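Local structure of aminoglycoside N(3)-acetyltransferase (7LAP) at residues L125-V139 with A143-W157. The protein transfers an acetyl group, probably from acetyl-coenzyme A, to the 3-amino group of aminoglycoside antibiotics, a reaction that confers resistance. Sequence-based numbering, arbitrary orientation.
Sequences LRRRPGAVRSRHPDV and ALGASAPALMDAHPW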
# COMPACT_ATOMS: atom_id res chain seq x y z
N LEU B 125 6.43 3.77 -6.35
CA LEU B 125 7.70 3.85 -7.08
C LEU B 125 8.48 2.53 -6.99
O LEU B 125 8.94 1.99 -8.01
CB LEU B 125 8.54 5.02 -6.54
CG LEU B 125 9.77 5.58 -7.27
CD1 LEU B 125 10.96 4.64 -7.18
CD2 LEU B 125 9.47 5.98 -8.72
N ARG B 126 8.63 1.99 -5.78
CA ARG B 126 9.44 0.78 -5.65
C ARG B 126 8.82 -0.40 -6.39
O ARG B 126 9.54 -1.30 -6.81
CB ARG B 126 9.67 0.43 -4.17
CG ARG B 126 8.57 -0.39 -3.59
CD ARG B 126 8.85 -0.90 -2.19
NE ARG B 126 7.64 -1.56 -1.68
CZ ARG B 126 7.38 -2.86 -1.79
NH1 ARG B 126 8.26 -3.69 -2.36
NH2 ARG B 126 6.23 -3.34 -1.31
N ARG B 127 7.50 -0.39 -6.62
CA ARG B 127 6.88 -1.50 -7.34
C ARG B 127 6.88 -1.29 -8.86
O ARG B 127 6.44 -2.18 -9.59
CB ARG B 127 5.45 -1.73 -6.79
CG ARG B 127 5.41 -2.10 -5.25
CD ARG B 127 3.98 -2.08 -4.62
NE ARG B 127 3.13 -3.09 -5.25
CZ ARG B 127 2.46 -4.05 -4.61
NH1 ARG B 127 2.53 -4.15 -3.29
NH2 ARG B 127 1.72 -4.91 -5.31
N ARG B 128 7.36 -0.14 -9.35
CA ARG B 128 7.42 0.07 -10.79
C ARG B 128 8.33 -0.97 -11.44
O ARG B 128 9.39 -1.31 -10.89
CB ARG B 128 7.94 1.48 -11.12
CG ARG B 128 6.91 2.61 -10.87
CD ARG B 128 5.82 2.67 -11.94
NE ARG B 128 6.36 3.13 -13.22
CZ ARG B 128 5.78 4.07 -13.97
NH1 ARG B 128 4.65 4.64 -13.59
NH2 ARG B 128 6.34 4.43 -15.12
N PRO B 129 7.99 -1.45 -12.65
CA PRO B 129 8.94 -2.26 -13.42
C PRO B 129 10.27 -1.54 -13.56
O PRO B 129 10.31 -0.35 -13.84
CB PRO B 129 8.25 -2.44 -14.78
CG PRO B 129 6.79 -2.28 -14.48
CD PRO B 129 6.72 -1.25 -13.37
N GLY B 130 11.36 -2.26 -13.31
CA GLY B 130 12.69 -1.68 -13.35
C GLY B 130 13.13 -0.88 -12.14
O GLY B 130 14.30 -0.45 -12.09
N ALA B 131 12.26 -0.62 -11.16
CA ALA B 131 12.68 0.15 -9.98
C ALA B 131 13.67 -0.68 -9.17
O ALA B 131 13.63 -1.91 -9.18
CB ALA B 131 11.48 0.54 -9.09
N VAL B 132 14.55 0.00 -8.43
CA VAL B 132 15.58 -0.67 -7.63
C VAL B 132 15.44 -0.21 -6.19
O VAL B 132 15.40 0.99 -5.92
CB VAL B 132 16.99 -0.34 -8.16
CG1 VAL B 132 18.08 -1.00 -7.28
CG2 VAL B 132 17.14 -0.75 -9.63
N ARG B 133 15.40 -1.16 -5.26
CA ARG B 133 15.23 -0.83 -3.85
C ARG B 133 16.51 -1.17 -3.10
O ARG B 133 17.07 -2.24 -3.31
CB ARG B 133 14.08 -1.60 -3.24
CG ARG B 133 13.73 -0.97 -1.91
CD ARG B 133 13.16 -1.94 -0.99
NE ARG B 133 12.42 -1.35 0.12
CZ ARG B 133 11.31 -1.91 0.57
NH1 ARG B 133 10.86 -2.98 -0.06
NH2 ARG B 133 10.67 -1.40 1.61
N SER B 134 16.98 -0.26 -2.23
CA SER B 134 18.27 -0.52 -1.58
C SER B 134 18.10 -1.58 -0.49
O SER B 134 16.99 -1.93 -0.09
CB SER B 134 18.90 0.78 -1.05
OG SER B 134 18.40 1.17 0.21
N ARG B 135 19.22 -2.12 -0.02
CA ARG B 135 19.16 -3.34 0.76
C ARG B 135 18.98 -3.09 2.24
O ARG B 135 18.81 -4.05 3.01
CB ARG B 135 20.44 -4.16 0.51
CG ARG B 135 21.67 -3.48 1.05
CD ARG B 135 22.99 -4.25 0.76
NE ARG B 135 24.10 -3.64 1.49
CZ ARG B 135 25.30 -4.19 1.65
NH1 ARG B 135 25.59 -5.38 1.12
NH2 ARG B 135 26.22 -3.54 2.36
N HIS B 136 18.99 -1.83 2.68
CA HIS B 136 19.01 -1.59 4.11
C HIS B 136 17.64 -1.87 4.73
O HIS B 136 16.64 -1.41 4.20
CB HIS B 136 19.40 -0.14 4.42
CG HIS B 136 20.00 0.01 5.78
ND1 HIS B 136 19.23 0.10 6.93
CD2 HIS B 136 21.29 -0.02 6.19
CE1 HIS B 136 20.03 0.16 7.98
NE2 HIS B 136 21.28 0.09 7.55
N PRO B 137 17.58 -2.60 5.86
CA PRO B 137 16.28 -2.93 6.46
C PRO B 137 15.62 -1.80 7.18
O PRO B 137 14.41 -1.84 7.39
CB PRO B 137 16.61 -4.04 7.46
CG PRO B 137 18.09 -3.76 7.84
CD PRO B 137 18.71 -3.28 6.53
N ASP B 138 16.38 -0.81 7.62
CA ASP B 138 15.78 0.29 8.35
C ASP B 138 15.53 1.53 7.50
O ASP B 138 14.50 2.20 7.68
CB ASP B 138 16.64 0.66 9.54
CG ASP B 138 15.91 1.54 10.50
OD1 ASP B 138 14.83 1.13 10.96
OD2 ASP B 138 16.39 2.64 10.80
N VAL B 139 16.43 1.89 6.58
CA VAL B 139 16.31 3.16 5.87
C VAL B 139 16.52 2.98 4.38
O VAL B 139 17.14 3.83 3.73
CB VAL B 139 17.27 4.21 6.45
CG1 VAL B 139 16.81 4.63 7.86
CG2 VAL B 139 18.73 3.69 6.46
N ALA B 143 14.72 3.64 -6.24
CA ALA B 143 15.03 4.52 -7.36
C ALA B 143 14.54 3.91 -8.66
O ALA B 143 14.47 2.68 -8.81
CB ALA B 143 16.55 4.80 -7.45
N LEU B 144 14.28 4.78 -9.64
CA LEU B 144 13.76 4.39 -10.94
C LEU B 144 14.39 5.31 -11.97
O LEU B 144 14.23 6.54 -11.87
CB LEU B 144 12.21 4.50 -10.98
CG LEU B 144 11.55 4.09 -12.30
CD1 LEU B 144 11.75 2.58 -12.60
CD2 LEU B 144 10.05 4.46 -12.32
N GLY B 145 15.07 4.74 -12.96
CA GLY B 145 15.66 5.58 -13.98
C GLY B 145 17.13 5.24 -14.21
O GLY B 145 17.65 4.23 -13.72
N ALA B 146 17.82 6.13 -14.94
CA ALA B 146 19.10 5.78 -15.55
C ALA B 146 20.17 5.50 -14.51
O ALA B 146 21.03 4.65 -14.71
CB ALA B 146 19.53 6.91 -16.48
N SER B 147 20.18 6.23 -13.39
CA SER B 147 21.24 6.08 -12.40
C SER B 147 20.80 5.20 -11.23
O SER B 147 21.53 5.10 -10.23
CB SER B 147 21.65 7.45 -11.88
OG SER B 147 22.13 8.24 -12.95
N ALA B 148 19.64 4.57 -11.34
CA ALA B 148 19.07 3.88 -10.18
C ALA B 148 19.95 2.77 -9.63
O ALA B 148 20.08 2.68 -8.40
CB ALA B 148 17.66 3.37 -10.52
N PRO B 149 20.62 1.91 -10.44
CA PRO B 149 21.45 0.86 -9.83
C PRO B 149 22.64 1.38 -9.04
O PRO B 149 22.88 0.92 -7.92
CB PRO B 149 21.90 0.01 -11.04
CG PRO B 149 20.85 0.31 -12.13
CD PRO B 149 20.56 1.78 -11.91
N ALA B 150 23.41 2.33 -9.57
CA ALA B 150 24.55 2.85 -8.81
C ALA B 150 24.10 3.66 -7.59
O ALA B 150 24.78 3.66 -6.56
CB ALA B 150 25.44 3.71 -9.71
N LEU B 151 22.97 4.36 -7.68
CA LEU B 151 22.50 5.11 -6.52
C LEU B 151 22.13 4.18 -5.37
O LEU B 151 22.41 4.48 -4.20
CB LEU B 151 21.29 5.98 -6.89
CG LEU B 151 21.58 7.30 -7.61
CD1 LEU B 151 20.30 7.91 -8.14
CD2 LEU B 151 22.32 8.27 -6.69
N MET B 152 21.47 3.06 -5.67
CA MET B 152 20.95 2.15 -4.64
C MET B 152 21.94 1.08 -4.21
O MET B 152 21.71 0.41 -3.19
CB MET B 152 19.69 1.47 -5.15
CG MET B 152 18.55 2.49 -5.48
SD MET B 152 17.95 3.37 -4.03
CE MET B 152 18.78 4.97 -4.17
N ASP B 153 22.99 0.88 -4.99
CA ASP B 153 23.83 -0.31 -4.87
C ASP B 153 24.51 -0.36 -3.51
O ASP B 153 25.00 0.65 -3.00
CB ASP B 153 24.90 -0.30 -5.97
CG ASP B 153 25.75 -1.57 -5.96
OD1 ASP B 153 25.16 -2.66 -6.09
OD2 ASP B 153 26.99 -1.49 -5.84
N ALA B 154 24.53 -1.55 -2.91
CA ALA B 154 25.32 -1.82 -1.71
C ALA B 154 25.12 -0.75 -0.63
O ALA B 154 26.08 -0.14 -0.18
CB ALA B 154 26.81 -1.95 -2.07
N HIS B 155 23.87 -0.53 -0.22
CA HIS B 155 23.61 0.42 0.86
C HIS B 155 24.44 0.05 2.10
O HIS B 155 24.34 -1.09 2.59
CB HIS B 155 22.13 0.41 1.21
CG HIS B 155 21.67 1.64 1.93
ND1 HIS B 155 20.46 2.24 1.66
CD2 HIS B 155 22.23 2.37 2.92
CE1 HIS B 155 20.29 3.28 2.45
NE2 HIS B 155 21.35 3.39 3.23
N PRO B 156 25.26 0.97 2.62
CA PRO B 156 26.14 0.63 3.75
C PRO B 156 25.32 0.26 4.96
O PRO B 156 24.40 0.99 5.34
CB PRO B 156 26.94 1.92 3.99
CG PRO B 156 26.87 2.65 2.69
CD PRO B 156 25.51 2.34 2.14
N TRP B 157 25.69 -0.85 5.60
CA TRP B 157 24.91 -1.35 6.73
C TRP B 157 24.92 -0.35 7.88
O TRP B 157 23.85 0.07 8.36
CB TRP B 157 25.46 -2.69 7.21
CG TRP B 157 25.31 -3.84 6.25
CD1 TRP B 157 26.29 -4.75 5.89
CD2 TRP B 157 24.12 -4.27 5.59
NE1 TRP B 157 25.77 -5.68 5.01
CE2 TRP B 157 24.44 -5.40 4.81
CE3 TRP B 157 22.80 -3.77 5.55
CZ2 TRP B 157 23.50 -6.05 4.03
CZ3 TRP B 157 21.88 -4.42 4.78
CH2 TRP B 157 22.22 -5.55 4.03
O HOH W 1 15.43 1.86 -13.09
O HOH W 2 21.56 -1.68 -1.60
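The guanidinium of Arg135 lies flat on the indole of Trp157, planes 10° apart, as an offset cation-pi stack with CZ 3.5 Å from Trp157 CE2; Ala154 CA lies over the guanidinium's opposite face, toward the rim. At its edge, in plane, the carbonyl of His155 accepts from NE (2.8 Å to His155 O) and, more bent, from NH2, two bonds that fix the rotation of the group. The Arg135 side chain, extended from CG to NE (chi2 -177°), crosses the indole at about a right angle, with CG and CD against Trp157 CH2. The His155 ring takes CB of His136 over the centre of one face and the edge of the His136 ring toward that face, while Ser134 OG hydrogen-bonds His155 ND1 at the ring edge (2.7 Å). His136 in turn gives NE2 to a lone pair of Trp157 O, 2.7 Å away in the ring plane. Val132 CG1 rests on Met152 CB (3.6 Å), and Leu144 CD1 packs against the turn from Arg128 to Ala131. Paired backbone bonds join Val132 and Ala143 in a beta hairpin at the edge of this Antibiotic_NAT enzyme's mixed sheet, its connecting loop tied by Arg135 and His136 to the backbone following helix 148-152.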